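Local coordinates for BILBO1_N domain-containing protein (Trypanosoma brucei equiperdum, PDB 7A1I) that probably serves in the trypanosome cytoskeleton through a ubiquitin-like BILBO1 N-terminal domain, the part of the protein held in this chain, at residues 63-66 against 67-70; 33-36 against 37-41; 79-82 against 83-86. All coordinates share one frame; numbering follows the deposited sequence.

Contact 1. Residues 63-66 against 67-70; sequences VFND and VHCT. With NA (sodium ion), chain F.
N65 and T70 meet where a tight turn joins strands 60-65 and 70-73, and the return carries a G1 beta bulge, with C69 and T70 together facing N65. The sound backbone bond runs from N65 N to T70 O (2.8 Å, N-H...O angle 169°). On the bulge side N65 O receives two weak bonds, from C69 N and T70 N, and C69 turns the chain with a positive phi. The N65 side chain begins the turn. Its OD1 accepts from V67 N at 3.2 Å, an Asx turn in which the donor stands above the carbonyl plane. With chi1 at -167°, N65 CG lies opposite its own backbone N, which carries the amide out beside H68, the amide and imidazole planes 80° apart. V67 CG2 sits 3.2 Å above the plane of the H68 ring, toward its rim. Further out, the D72 carboxylate takes hydrogen bonds from N65 ND2 and T70 OG1 on separate oxygens, steadying both side chains. C69 SG meets the edge of the F64 ring, 3.8 Å from F64 CZ, and W71 packs edge-to-face with that ring. F64 O, meanwhile, coordinates a sodium ion at 2.9 Å.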
loop_
_atom_site.group_PDB
_atom_site.type_symbol
_atom_site.label_atom_id
_atom_site.label_comp_id
_atom_site.label_asym_id
_atom_site.label_seq_id
_atom_site.Cartn_x
_atom_site.Cartn_y
_atom_site.Cartn_z
ATOM N N VAL A 63 -6.159 1.258 -6.255
ATOM C CA VAL A 63 -5.602 -0.010 -6.705
ATOM C C VAL A 63 -5.392 0.076 -8.207
ATOM O O VAL A 63 -6.219 0.646 -8.931
ATOM C CB VAL A 63 -6.481 -1.220 -6.313
ATOM C CG1 VAL A 63 -7.926 -1.091 -6.869
ATOM C CG2 VAL A 63 -5.837 -2.529 -6.770
ATOM N N PHE A 64 -4.260 -0.444 -8.674
ATOM C CA PHE A 64 -3.938 -0.339 -10.090
ATOM C C PHE A 64 -4.697 -1.395 -10.887
ATOM O O PHE A 64 -4.658 -2.582 -10.556
ATOM C CB PHE A 64 -2.435 -0.472 -10.331
ATOM C CG PHE A 64 -2.032 -0.174 -11.753
ATOM C CD1 PHE A 64 -1.592 -1.183 -12.595
ATOM C CD2 PHE A 64 -2.103 1.122 -12.241
ATOM C CE1 PHE A 64 -1.217 -0.900 -13.905
ATOM C CE2 PHE A 64 -1.744 1.414 -13.550
ATOM C CZ PHE A 64 -1.295 0.402 -14.380
ATOM N N ASN A 65 -5.352 -0.959 -11.957
ATOM C CA ASN A 65 -6.153 -1.814 -12.819
ATOM C C ASN A 65 -5.311 -2.124 -14.049
ATOM O O ASN A 65 -4.935 -1.216 -14.797
ATOM C CB ASN A 65 -7.464 -1.115 -13.198
ATOM C CG ASN A 65 -8.489 -2.055 -13.833
ATOM O OD1 ASN A 65 -8.164 -3.151 -14.282
ATOM N ND2 ASN A 65 -9.743 -1.626 -13.848
ATOM N N ASP A 66 -5.023 -3.408 -14.250
ATOM C CA ASP A 66 -4.199 -3.827 -15.376
ATOM C C ASP A 66 -4.912 -3.621 -16.712
ATOM O O ASP A 66 -4.276 -3.238 -17.701
ATOM C CB ASP A 66 -3.828 -5.302 -15.210
ATOM C CG ASP A 66 -3.105 -5.593 -13.900
ATOM O OD1 ASP A 66 -2.447 -4.681 -13.347
ATOM O OD2 ASP A 66 -3.220 -6.741 -13.407
ATOM N N VAL A 67 -6.227 -3.865 -16.765
ATOM C CA VAL A 67 -6.932 -3.852 -18.050
ATOM C C VAL A 67 -7.002 -2.441 -18.631
ATOM O O VAL A 67 -6.918 -2.260 -19.851
ATOM C CB VAL A 67 -8.331 -4.490 -17.943
ATOM C CG1 VAL A 67 -8.244 -5.928 -17.445
ATOM C CG2 VAL A 67 -9.267 -3.660 -17.082
ATOM N N HIS A 68 -7.192 -1.427 -17.785
ATOM C CA HIS A 68 -7.310 -0.054 -18.257
ATOM C C HIS A 68 -6.074 0.789 -18.009
ATOM O O HIS A 68 -6.034 1.940 -18.464
ATOM C CB HIS A 68 -8.512 0.625 -17.606
ATOM C CG HIS A 68 -9.801 -0.091 -17.846
ATOM N ND1 HIS A 68 -10.536 -0.657 -16.830
ATOM C CD2 HIS A 68 -10.494 -0.321 -18.987
ATOM C CE1 HIS A 68 -11.626 -1.211 -17.334
ATOM N NE2 HIS A 68 -11.623 -1.022 -18.641
ATOM N N CYS A 69 -5.081 0.257 -17.301
ATOM C CA CYS A 69 -3.865 0.993 -16.977
ATOM C C CYS A 69 -4.183 2.290 -16.232
ATOM O O CYS A 69 -3.643 3.355 -16.539
ATOM C CB CYS A 69 -3.042 1.267 -18.239
ATOM S SG CYS A 69 -1.311 1.633 -17.931
ATOM N N THR A 70 -5.065 2.196 -15.237
ATOM C CA THR A 70 -5.448 3.351 -14.436
ATOM C C THR A 70 -5.484 2.960 -12.964
ATOM O O THR A 70 -5.540 1.783 -12.611
ATOM C CB THR A 70 -6.829 3.899 -14.818
ATOM O OG1 THR A 70 -7.806 2.859 -14.672
ATOM C CG2 THR A 70 -6.841 4.420 -16.254
HETATM NA NA NA F . -5.949 -5.192 -10.329
#

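Contact 2. Residues 33-36 against 37-41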
loop_
_atom_site.group_PDB
_atom_site.type_symbol
_atom_site.label_atom_id
_atom_site.label_comp_id
_atom_site.label_asym_id
_atom_site.label_seq_id
_atom_site.Cartn_x
_atom_site.Cartn_y
_atom_site.Cartn_z
ATOM N N SER A 33 -10.755 -3.953 4.361
ATOM C CA SER A 33 -10.525 -3.386 5.684
ATOM C C SER A 33 -9.370 -4.082 6.396
ATOM O O SER A 33 -8.549 -3.423 7.052
ATOM C CB SER A 33 -11.790 -3.466 6.520
ATOM O OG SER A 33 -12.010 -4.803 6.918
ATOM N N ARG A 34 -9.277 -5.408 6.254
ATOM C CA ARG A 34 -8.157 -6.140 6.837
ATOM C C ARG A 34 -6.832 -5.706 6.225
ATOM O O ARG A 34 -5.844 -5.503 6.941
ATOM C CB ARG A 34 -8.356 -7.642 6.636
ATOM C CG ARG A 34 -7.448 -8.491 7.527
ATOM C CD ARG A 34 -7.937 -8.490 8.977
ATOM N NE ARG A 34 -9.232 -9.155 9.102
ATOM C CZ ARG A 34 -9.972 -9.166 10.207
ATOM N NH1 ARG A 34 -9.552 -8.540 11.299
ATOM N NH2 ARG A 34 -11.141 -9.795 10.214
ATOM N N LEU A 35 -6.788 -5.592 4.898
ATOM C CA LEU A 35 -5.582 -5.132 4.221
ATOM C C LEU A 35 -5.168 -3.744 4.699
ATOM O O LEU A 35 -3.967 -3.456 4.864
ATOM C CB LEU A 35 -5.818 -5.142 2.710
ATOM C CG LEU A 35 -4.674 -4.528 1.904
ATOM C CD1 LEU A 35 -3.445 -5.454 1.945
ATOM C CD2 LEU A 35 -5.154 -4.300 0.489
ATOM N N LEU A 36 -6.140 -2.864 4.932
ATOM C CA LEU A 36 -5.822 -1.519 5.406
ATOM C C LEU A 36 -5.295 -1.528 6.839
ATOM O O LEU A 36 -4.377 -0.760 7.170
ATOM C CB LEU A 36 -7.051 -0.611 5.281
ATOM C CG LEU A 36 -7.452 -0.272 3.836
ATOM C CD1 LEU A 36 -8.714 0.591 3.799
ATOM C CD2 LEU A 36 -6.319 0.369 3.027
ATOM N N ASN A 37 -5.857 -2.375 7.705
ATOM C CA ASN A 37 -5.357 -2.466 9.081
ATOM C C ASN A 37 -3.942 -3.048 9.126
ATOM O O ASN A 37 -3.083 -2.548 9.868
ATOM C CB ASN A 37 -6.301 -3.318 9.954
ATOM C CG ASN A 37 -7.679 -2.680 10.134
ATOM O OD1 ASN A 37 -7.844 -1.465 10.004
ATOM N ND2 ASN A 37 -8.674 -3.501 10.421
ATOM N N TYR A 38 -3.684 -4.117 8.355
ATOM C CA TYR A 38 -2.329 -4.668 8.258
ATOM C C TYR A 38 -1.345 -3.619 7.740
ATOM O O TYR A 38 -0.231 -3.479 8.270
ATOM C CB TYR A 38 -2.308 -5.892 7.337
ATOM C CG TYR A 38 -2.893 -7.170 7.912
ATOM C CD1 TYR A 38 -3.047 -8.297 7.117
ATOM C CD2 TYR A 38 -3.298 -7.247 9.238
ATOM C CE1 TYR A 38 -3.578 -9.473 7.627
ATOM C CE2 TYR A 38 -3.831 -8.417 9.760
ATOM C CZ TYR A 38 -3.969 -9.527 8.950
ATOM O OH TYR A 38 -4.500 -10.685 9.465
ATOM N N SER A 39 -1.745 -2.880 6.695
ATOM C CA SER A 39 -0.895 -1.852 6.120
ATOM C C SER A 39 -0.607 -0.741 7.117
ATOM O O SER A 39 0.513 -0.227 7.178
ATOM C CB SER A 39 -1.569 -1.263 4.870
ATOM O OG SER A 39 -1.713 -2.240 3.856
ATOM N N THR A 40 -1.618 -0.327 7.879
ATOM C CA THR A 40 -1.422 0.739 8.849
ATOM C C THR A 40 -0.453 0.307 9.946
ATOM O O THR A 40 0.466 1.062 10.311
ATOM C CB THR A 40 -2.769 1.164 9.417
ATOM O OG1 THR A 40 -3.529 1.807 8.377
ATOM C CG2 THR A 40 -2.593 2.098 10.617
ATOM N N THR A 41 -0.611 -0.922 10.447
ATOM C CA THR A 41 0.337 -1.436 11.441
ATOM C C THR A 41 1.755 -1.486 10.873
ATOM O O THR A 41 2.718 -1.045 11.526
ATOM C CB THR A 41 -0.078 -2.829 11.908
ATOM O OG1 THR A 41 -1.385 -2.768 12.485
ATOM C CG2 THR A 41 0.898 -3.338 12.975
#
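Helix 32-50 supplies a clear example of i to i+4 contacts, with R34 and Y38 meeting on one side and L35 and S39 on another. The aliphatic part of R34, not its charged end, does the touching. A chi1 of -164°, with CG opposite the backbone N, puts R34 CG over one face of the Y38 ring, 4.1 Å from the centroid and 20° off the normal, a CH-pi contact displaced toward the rim. Bends at chi2 and chi3 then set the course of the chain beyond it, with R34 CD 4.1 Å from Y38 OH and the guanidinium plane turned obliquely to the ring. The backbone beneath is regular, with Y38 N bonded to R34 O and N37 N to S33 O.

This helix packs against a mixed sheet, consistent with the ubiquitin-like beta-grasp fold to which the domain is related. L35 reaches I8 and V10 of strand 6-14 and V86 of strand 84-89, and Y38 touches F25 of strand 17-25.

On the buried side S39 brings its hydroxyl into this apolar interface but satisfies it within the helix. L35 O takes S39 N at 2.9 Å and S39 OG at 2.8 Å, the two donors coming from opposite faces of the carbonyl plane. A chi1 of -64°, which places OG across from its carbonyl carbon, folds the hydroxyl back along the helix toward that oxygen. T40 repeats the pattern one residue on: T40 OG1 lies 3.0 Å from L36 O, which also receives the backbone N of T40, again from the opposite face. T41 does likewise with N37 O, its OG1 at 3.1 Å from that oxygen. The T40 side chain also touches F56 and V58.

Contact 3. Residues 79-82 against 83-86; sequences QLLH and NSQV
L81 O is gripped twice by S84: S84 OG lies 2.8 Å from L81 O, and S84 N lies 3.2 Å from the same oxygen. Both donors approach from the same face and stand well above the carbonyl plane, off its lone pairs. With chi1 at -75° the hydroxyl swings back over the turn rather than onward along the strand. The N-H bond closes a type II beta turn from L81 to S84, and N83, at its third position, takes the positive phi (62°) that such a turn requires.

On the outer side of the turn H82 and N83 lie side by side, imidazole and amide stacked with their planes 27° apart. N83 OD1 is 3.4 Å above one face of the ring, displaced toward CE1. The H82 ring has a second tie, since its ND1 accepts a hydrogen bond from S7 N at the start of strand 6-14.

The turn delivers the chain into strand 84-89, an inner strand of the mixed sheet, flanked by 60-65 and 6-14 in an order consistent with a beta-grasp fold. Before it, L80 is the centre of an inverse gamma turn, and the end of its side chain reaches the buried V86, where L80 CD2 meets V86 CG2 at 4.0 Å. L35 of helix 32-50 packs on both.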
loop_
_atom_site.group_PDB
_atom_site.type_symbol
_atom_site.label_atom_id
_atom_site.label_comp_id
_atom_site.label_asym_id
_atom_site.label_seq_id
_atom_site.Cartn_x
_atom_site.Cartn_y
_atom_site.Cartn_z
ATOM N N GLN A 79 -11.980 -6.117 -5.805
ATOM C CA GLN A 79 -10.884 -5.467 -6.510
ATOM C C GLN A 79 -9.520 -6.038 -6.141
ATOM O O GLN A 79 -8.524 -5.702 -6.800
ATOM C CB GLN A 79 -10.897 -3.965 -6.227
ATOM C CG GLN A 79 -12.064 -3.206 -6.835
ATOM C CD GLN A 79 -12.059 -1.759 -6.382
ATOM O OE1 GLN A 79 -12.547 -1.436 -5.288
ATOM N NE2 GLN A 79 -11.477 -0.874 -7.207
ATOM N N LEU A 80 -9.431 -6.854 -5.093
ATOM C CA LEU A 80 -8.134 -7.340 -4.627
ATOM C C LEU A 80 -7.858 -8.683 -5.288
ATOM O O LEU A 80 -8.141 -9.751 -4.737
ATOM C CB LEU A 80 -8.104 -7.417 -3.105
ATOM C CG LEU A 80 -8.171 -6.010 -2.500
ATOM C CD1 LEU A 80 -8.102 -6.028 -0.972
ATOM C CD2 LEU A 80 -7.068 -5.115 -3.081
ATOM N N LEU A 81 -7.285 -8.618 -6.490
ATOM C CA LEU A 81 -6.855 -9.787 -7.242
ATOM C C LEU A 81 -5.396 -10.113 -6.921
ATOM O O LEU A 81 -4.680 -9.336 -6.287
ATOM C CB LEU A 81 -7.009 -9.542 -8.745
ATOM C CG LEU A 81 -8.320 -8.918 -9.236
ATOM C CD1 LEU A 81 -8.307 -8.729 -10.754
ATOM C CD2 LEU A 81 -9.525 -9.727 -8.788
ATOM N N HIS A 82 -4.947 -11.269 -7.392
ATOM C CA HIS A 82 -3.557 -11.648 -7.192
ATOM C C HIS A 82 -2.625 -10.640 -7.852
ATOM O O HIS A 82 -2.933 -10.073 -8.903
ATOM C CB HIS A 82 -3.299 -13.057 -7.729
ATOM C CG HIS A 82 -1.906 -13.547 -7.475
ATOM N ND1 HIS A 82 -1.239 -13.312 -6.290
ATOM C CD2 HIS A 82 -1.066 -14.288 -8.238
ATOM C CE1 HIS A 82 -0.040 -13.867 -6.343
ATOM N NE2 HIS A 82 0.088 -14.468 -7.512
ATOM N N ASN A 83 -1.506 -10.369 -7.183
ATOM C CA ASN A 83 -0.476 -9.450 -7.660
ATOM C C ASN A 83 -0.993 -8.029 -7.806
ATOM O O ASN A 83 -0.400 -7.229 -8.544
ATOM C CB ASN A 83 0.135 -9.921 -8.987
ATOM C CG ASN A 83 1.105 -11.072 -8.809
ATOM O OD1 ASN A 83 1.677 -11.256 -7.731
ATOM N ND2 ASN A 83 1.302 -11.852 -9.869
ATOM N N SER A 84 -2.077 -7.685 -7.113
ATOM C CA SER A 84 -2.551 -6.312 -7.149
ATOM C C SER A 84 -1.548 -5.375 -6.484
ATOM O O SER A 84 -0.824 -5.750 -5.556
ATOM C CB SER A 84 -3.916 -6.192 -6.466
ATOM O OG SER A 84 -4.946 -6.710 -7.298
ATOM N N GLN A 85 -1.499 -4.141 -6.984
ATOM C CA GLN A 85 -0.690 -3.081 -6.391
ATOM C C GLN A 85 -1.645 -2.032 -5.836
ATOM O O GLN A 85 -2.430 -1.433 -6.585
ATOM C CB GLN A 85 0.274 -2.445 -7.403
ATOM C CG GLN A 85 1.095 -1.312 -6.806
ATOM C CD GLN A 85 2.180 -1.812 -5.826
ATOM O OE1 GLN A 85 3.054 -2.595 -6.200
ATOM N NE2 GLN A 85 2.098 -1.380 -4.576
ATOM N N VAL A 86 -1.578 -1.826 -4.541
ATOM C CA VAL A 86 -2.349 -0.807 -3.846
ATOM C C VAL A 86 -1.453 0.376 -3.526
ATOM O O VAL A 86 -0.242 0.217 -3.281
ATOM C CB VAL A 86 -2.971 -1.404 -2.568
ATOM C CG1 VAL A 86 -3.592 -0.316 -1.697
ATOM C CG2 VAL A 86 -4.059 -2.418 -2.970
#

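Overall arrangement
Contacts 1 and 3 sit on neighbouring strands of one sheet, their centres about 10 Å apart, and are joined by a probable backbone hydrogen bond from F64 N to Q85 O (2.9 Å). V63 adds packing, with CG1 3.6 Å from Q79 NE2. The sodium ion lies beside this pair: contact 1 coordinates it, and the S84 side chain of contact 3 comes within about 4 Å. Contact 2 reaches contact 3 through the core, where L35 CD2 meets L80 CD1 at 3.7 Å. Contacts 1 and 2 do not touch. Their centres are about 22 Å apart, on opposite sides of the chain's centre, and contact 3 bridges hairpin and helix.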